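Local coordinates for penicillin binding protein 2X (PDB 5U47) that probably acts as a transpeptidase that cross-links adjacent glycan strands of septal cell-wall peptidoglycan and is probably inactivated by beta-lactams that acylate its active-site serine, at residues G113-Y116 with S117-E120; G279-W282 with V283-Y287. The protein carries 1 engineered substitution. One frame throughout, in Å; residues are numbered along the deposited sequence.

Interaction 1 (G113-Y116 with S117-E120); sequences GITY and SVKE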
# COMPACT_ATOMS: atom_id res chain seq x y z
N GLY A 113 5.75 -33.06 -0.33
CA GLY A 113 4.47 -32.37 -0.25
C GLY A 113 3.41 -33.15 0.49
O GLY A 113 2.21 -32.96 0.27
N ILE A 114 3.85 -34.03 1.38
CA ILE A 114 2.95 -34.85 2.16
C ILE A 114 2.32 -34.00 3.25
O ILE A 114 3.04 -33.30 3.97
CB ILE A 114 3.71 -36.02 2.83
CG1 ILE A 114 4.42 -36.87 1.77
CG2 ILE A 114 2.77 -36.85 3.69
CD1 ILE A 114 5.41 -37.88 2.33
N THR A 115 1.00 -34.09 3.39
CA THR A 115 0.30 -33.33 4.42
C THR A 115 0.63 -33.87 5.80
O THR A 115 1.16 -34.98 5.95
CB THR A 115 -1.23 -33.44 4.26
OG1 THR A 115 -1.63 -34.82 4.40
CG2 THR A 115 -1.67 -32.91 2.88
N TYR A 116 0.28 -33.09 6.81
CA TYR A 116 0.51 -33.45 8.21
C TYR A 116 -0.28 -34.71 8.62
O TYR A 116 0.26 -35.59 9.28
CB TYR A 116 0.16 -32.26 9.11
CG TYR A 116 0.18 -32.55 10.59
CD1 TYR A 116 1.39 -32.58 11.31
CD2 TYR A 116 -1.01 -32.77 11.30
CE1 TYR A 116 1.41 -32.84 12.68
CE2 TYR A 116 -0.99 -33.02 12.67
CZ TYR A 116 0.22 -33.05 13.35
OH TYR A 116 0.24 -33.30 14.71
N SER A 117 -1.54 -34.79 8.21
CA SER A 117 -2.39 -35.94 8.54
C SER A 117 -1.83 -37.25 7.99
O SER A 117 -1.82 -38.27 8.69
CB SER A 117 -3.82 -35.72 8.03
OG SER A 117 -4.70 -36.75 8.48
N VAL A 118 -1.38 -37.23 6.74
CA VAL A 118 -0.81 -38.44 6.13
C VAL A 118 0.53 -38.80 6.80
O VAL A 118 0.82 -39.98 7.03
CB VAL A 118 -0.64 -38.26 4.60
CG1 VAL A 118 0.05 -39.47 3.99
CG2 VAL A 118 -2.00 -38.03 3.93
N LYS A 119 1.35 -37.78 7.10
CA LYS A 119 2.64 -37.99 7.77
C LYS A 119 2.41 -38.70 9.12
O LYS A 119 3.07 -39.72 9.41
CB LYS A 119 3.39 -36.65 7.96
CG LYS A 119 4.78 -36.76 8.58
CD LYS A 119 4.81 -36.65 10.10
CE LYS A 119 4.69 -35.21 10.56
NZ LYS A 119 4.79 -35.11 12.05
N GLU A 120 1.49 -38.17 9.92
CA GLU A 120 1.13 -38.76 11.22
C GLU A 120 0.65 -40.20 11.09
O GLU A 120 0.96 -41.04 11.92
CB GLU A 120 0.08 -37.89 11.94
CG GLU A 120 0.64 -36.58 12.48
CD GLU A 120 1.59 -36.81 13.65
OE1 GLU A 120 1.17 -37.51 14.60
OE2 GLU A 120 2.72 -36.29 13.61
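The ring of Y116 carries the aliphatic part of E120 over one face: E120 CG stands 3.8 Å from the ring centroid, 18° off the normal, a CH-pi contact displaced toward the hydroxyl end. The E120 carboxylate runs on past the rim beside the hydroxyl, its plane 24° from the ring plane, and K119 NZ approaches the ring obliquely. These groups lie on the first turn of helix 116-128, which T115 opens as N-cap. T115 OG1 sits between its own backbone N and carbonyl carbon (chi1 62°), the torsion that points the hydroxyl at the helix start, where it accepts a fairly straight but weak capping bond from V118 N at 3.4 Å. The regular helical ladder follows, with K119 N donating to T115 O at 3.0 Å and E120 N to Y116 O at 2.9 Å, the latter nearly linear. On another side of the turn, I114 CG2 meets V118 CG1 at 3.8 Å, the two side chains crossing at about a right angle. I114, buried, also rests on I52 of strand 42-55, and with G113 it faces Y50 in a G1 beta bulge; the Y50 ring in turn receives K119 in a cation-pi contact and touches Y116. The helix start is thereby fastened to that strand within the dimerisation-domain region. Bends at chi2 and chi3 fold the K119 chain back, so that NZ makes a salt bridge of 2.8 Å to E120 OE2, through the anti lone pair of that oxygen.

Interaction 2 (G279-W282 with V283-Y287); sequences GYDW and VNRLY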
# COMPACT_ATOMS: atom_id res chain seq x y z
N GLY A 279 2.81 -8.54 -21.78
CA GLY A 279 2.24 -7.29 -21.33
C GLY A 279 2.22 -7.14 -19.82
O GLY A 279 1.92 -6.06 -19.33
N TYR A 280 2.55 -8.19 -19.07
CA TYR A 280 2.56 -8.03 -17.62
C TYR A 280 3.56 -6.93 -17.25
O TYR A 280 4.65 -6.86 -17.80
CB TYR A 280 2.86 -9.32 -16.84
CG TYR A 280 2.78 -9.06 -15.36
CD1 TYR A 280 1.54 -8.81 -14.75
CD2 TYR A 280 3.93 -8.98 -14.57
CE1 TYR A 280 1.46 -8.52 -13.40
CE2 TYR A 280 3.85 -8.69 -13.21
CZ TYR A 280 2.61 -8.47 -12.64
OH TYR A 280 2.50 -8.18 -11.32
N ASP A 281 3.16 -6.06 -16.32
CA ASP A 281 3.94 -4.92 -15.88
C ASP A 281 4.24 -5.13 -14.40
O ASP A 281 3.30 -5.24 -13.60
CB ASP A 281 3.12 -3.65 -16.08
CG ASP A 281 3.92 -2.35 -15.86
OD1 ASP A 281 4.99 -2.37 -15.22
OD2 ASP A 281 3.45 -1.30 -16.34
N TRP A 282 5.52 -5.16 -14.06
CA TRP A 282 5.96 -5.40 -12.69
C TRP A 282 5.92 -4.17 -11.78
O TRP A 282 6.14 -4.29 -10.59
CB TRP A 282 7.39 -5.95 -12.71
CG TRP A 282 7.48 -7.33 -13.30
CD1 TRP A 282 7.61 -7.66 -14.61
CD2 TRP A 282 7.43 -8.56 -12.57
NE1 TRP A 282 7.64 -9.04 -14.75
CE2 TRP A 282 7.53 -9.61 -13.51
CE3 TRP A 282 7.29 -8.88 -11.22
CZ2 TRP A 282 7.51 -10.96 -13.14
CZ3 TRP A 282 7.27 -10.23 -10.85
CH2 TRP A 282 7.38 -11.24 -11.81
N VAL A 283 5.61 -3.00 -12.33
CA VAL A 283 5.63 -1.75 -11.55
C VAL A 283 4.40 -1.66 -10.67
O VAL A 283 3.29 -1.94 -11.13
CB VAL A 283 5.74 -0.53 -12.48
CG1 VAL A 283 5.75 0.76 -11.70
CG2 VAL A 283 7.04 -0.61 -13.32
N ASN A 284 4.59 -1.33 -9.39
CA ASN A 284 3.46 -1.21 -8.46
C ASN A 284 2.77 0.13 -8.72
O ASN A 284 3.38 1.20 -8.59
CB ASN A 284 3.92 -1.34 -7.01
CG ASN A 284 2.75 -1.43 -6.04
OD1 ASN A 284 2.00 -0.46 -5.87
ND2 ASN A 284 2.60 -2.59 -5.40
N ARG A 285 1.49 0.06 -9.09
CA ARG A 285 0.76 1.28 -9.42
C ARG A 285 0.29 2.10 -8.25
O ARG A 285 -0.14 3.22 -8.47
CB ARG A 285 -0.45 0.99 -10.29
CG ARG A 285 -0.16 0.10 -11.46
CD ARG A 285 -0.79 0.65 -12.72
NE ARG A 285 0.15 1.57 -13.33
CZ ARG A 285 1.18 1.20 -14.07
NH1 ARG A 285 1.43 -0.08 -14.31
NH2 ARG A 285 1.98 2.13 -14.58
N LEU A 286 0.34 1.56 -7.04
CA LEU A 286 -0.07 2.34 -5.88
C LEU A 286 1.03 3.30 -5.45
O LEU A 286 0.75 4.46 -5.13
CB LEU A 286 -0.45 1.42 -4.71
CG LEU A 286 -0.90 2.12 -3.42
CD1 LEU A 286 -2.09 3.05 -3.65
CD2 LEU A 286 -1.22 1.09 -2.37
N TYR A 287 2.28 2.85 -5.42
CA TYR A 287 3.35 3.70 -4.88
C TYR A 287 4.68 3.79 -5.63
O TYR A 287 5.56 4.54 -5.20
CB TYR A 287 3.63 3.29 -3.41
CG TYR A 287 3.98 1.84 -3.26
CD1 TYR A 287 5.28 1.40 -3.45
CD2 TYR A 287 3.00 0.90 -2.96
CE1 TYR A 287 5.61 0.06 -3.33
CE2 TYR A 287 3.31 -0.43 -2.84
CZ TYR A 287 4.63 -0.84 -3.02
OH TYR A 287 4.94 -2.17 -2.93
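With CG anti to the backbone N (chi1 -170°), D281 swings its carboxylate forward along the chain, while bends at chi2 and chi3 curl R285 back to meet it. The carboxylate bridges two positions: OD1 accepts from V283 N at 3.0 Å, and OD2 forms a salt bridge with R285 NH1 at 3.1 Å. Both donors come from above the carboxylate plane, the arginine steeply, 71° out of it. D281 OD2 nevertheless lies close to the guanidinium plane, at its edge, and the two planes stand 66° apart. V283 CG2 comes within 3.3 Å of D281 OD1, beside the bond from its own N. Just before, Y280 CE2 lies 3.6 Å above the indole plane of W282, over its centre, so the phenol presents its edge to the indole face. Further on, N284 OD1 accepts from L286 N at 2.9 Å, closing an Asx turn. Residues 279-287 lie in the loop between strand 258-264 and helix 297-308 of the transpeptidase region. Q263 of that strand bonds the backbone at V283 and R285, the R285 side chain touches strand 245-252, and L286 and Y287 pack on helix 416-427.

How the interactions relate
From the N terminus, the chain passes two short strands before strand 42-55, to which residues 113-120 later return. Interaction 1 marks the passage from the loop after strand 104-105 into helix 116-128, in the dimerisation-domain region. Interaction 2 comes some 160 residues later, inside the long loop between strand 258-264 and helix 297-308 of the transpeptidase region. Each is a local contact in one continuous stretch, and they follow in series, neither nesting nor crossing. Their centres are 38 Å apart and their nearest atoms about 24 Å. Interaction 1 joins a helix start to a strand; interaction 2 lies in a loop that touches both strand 245-252 of the five-stranded sheet and helix 416-427.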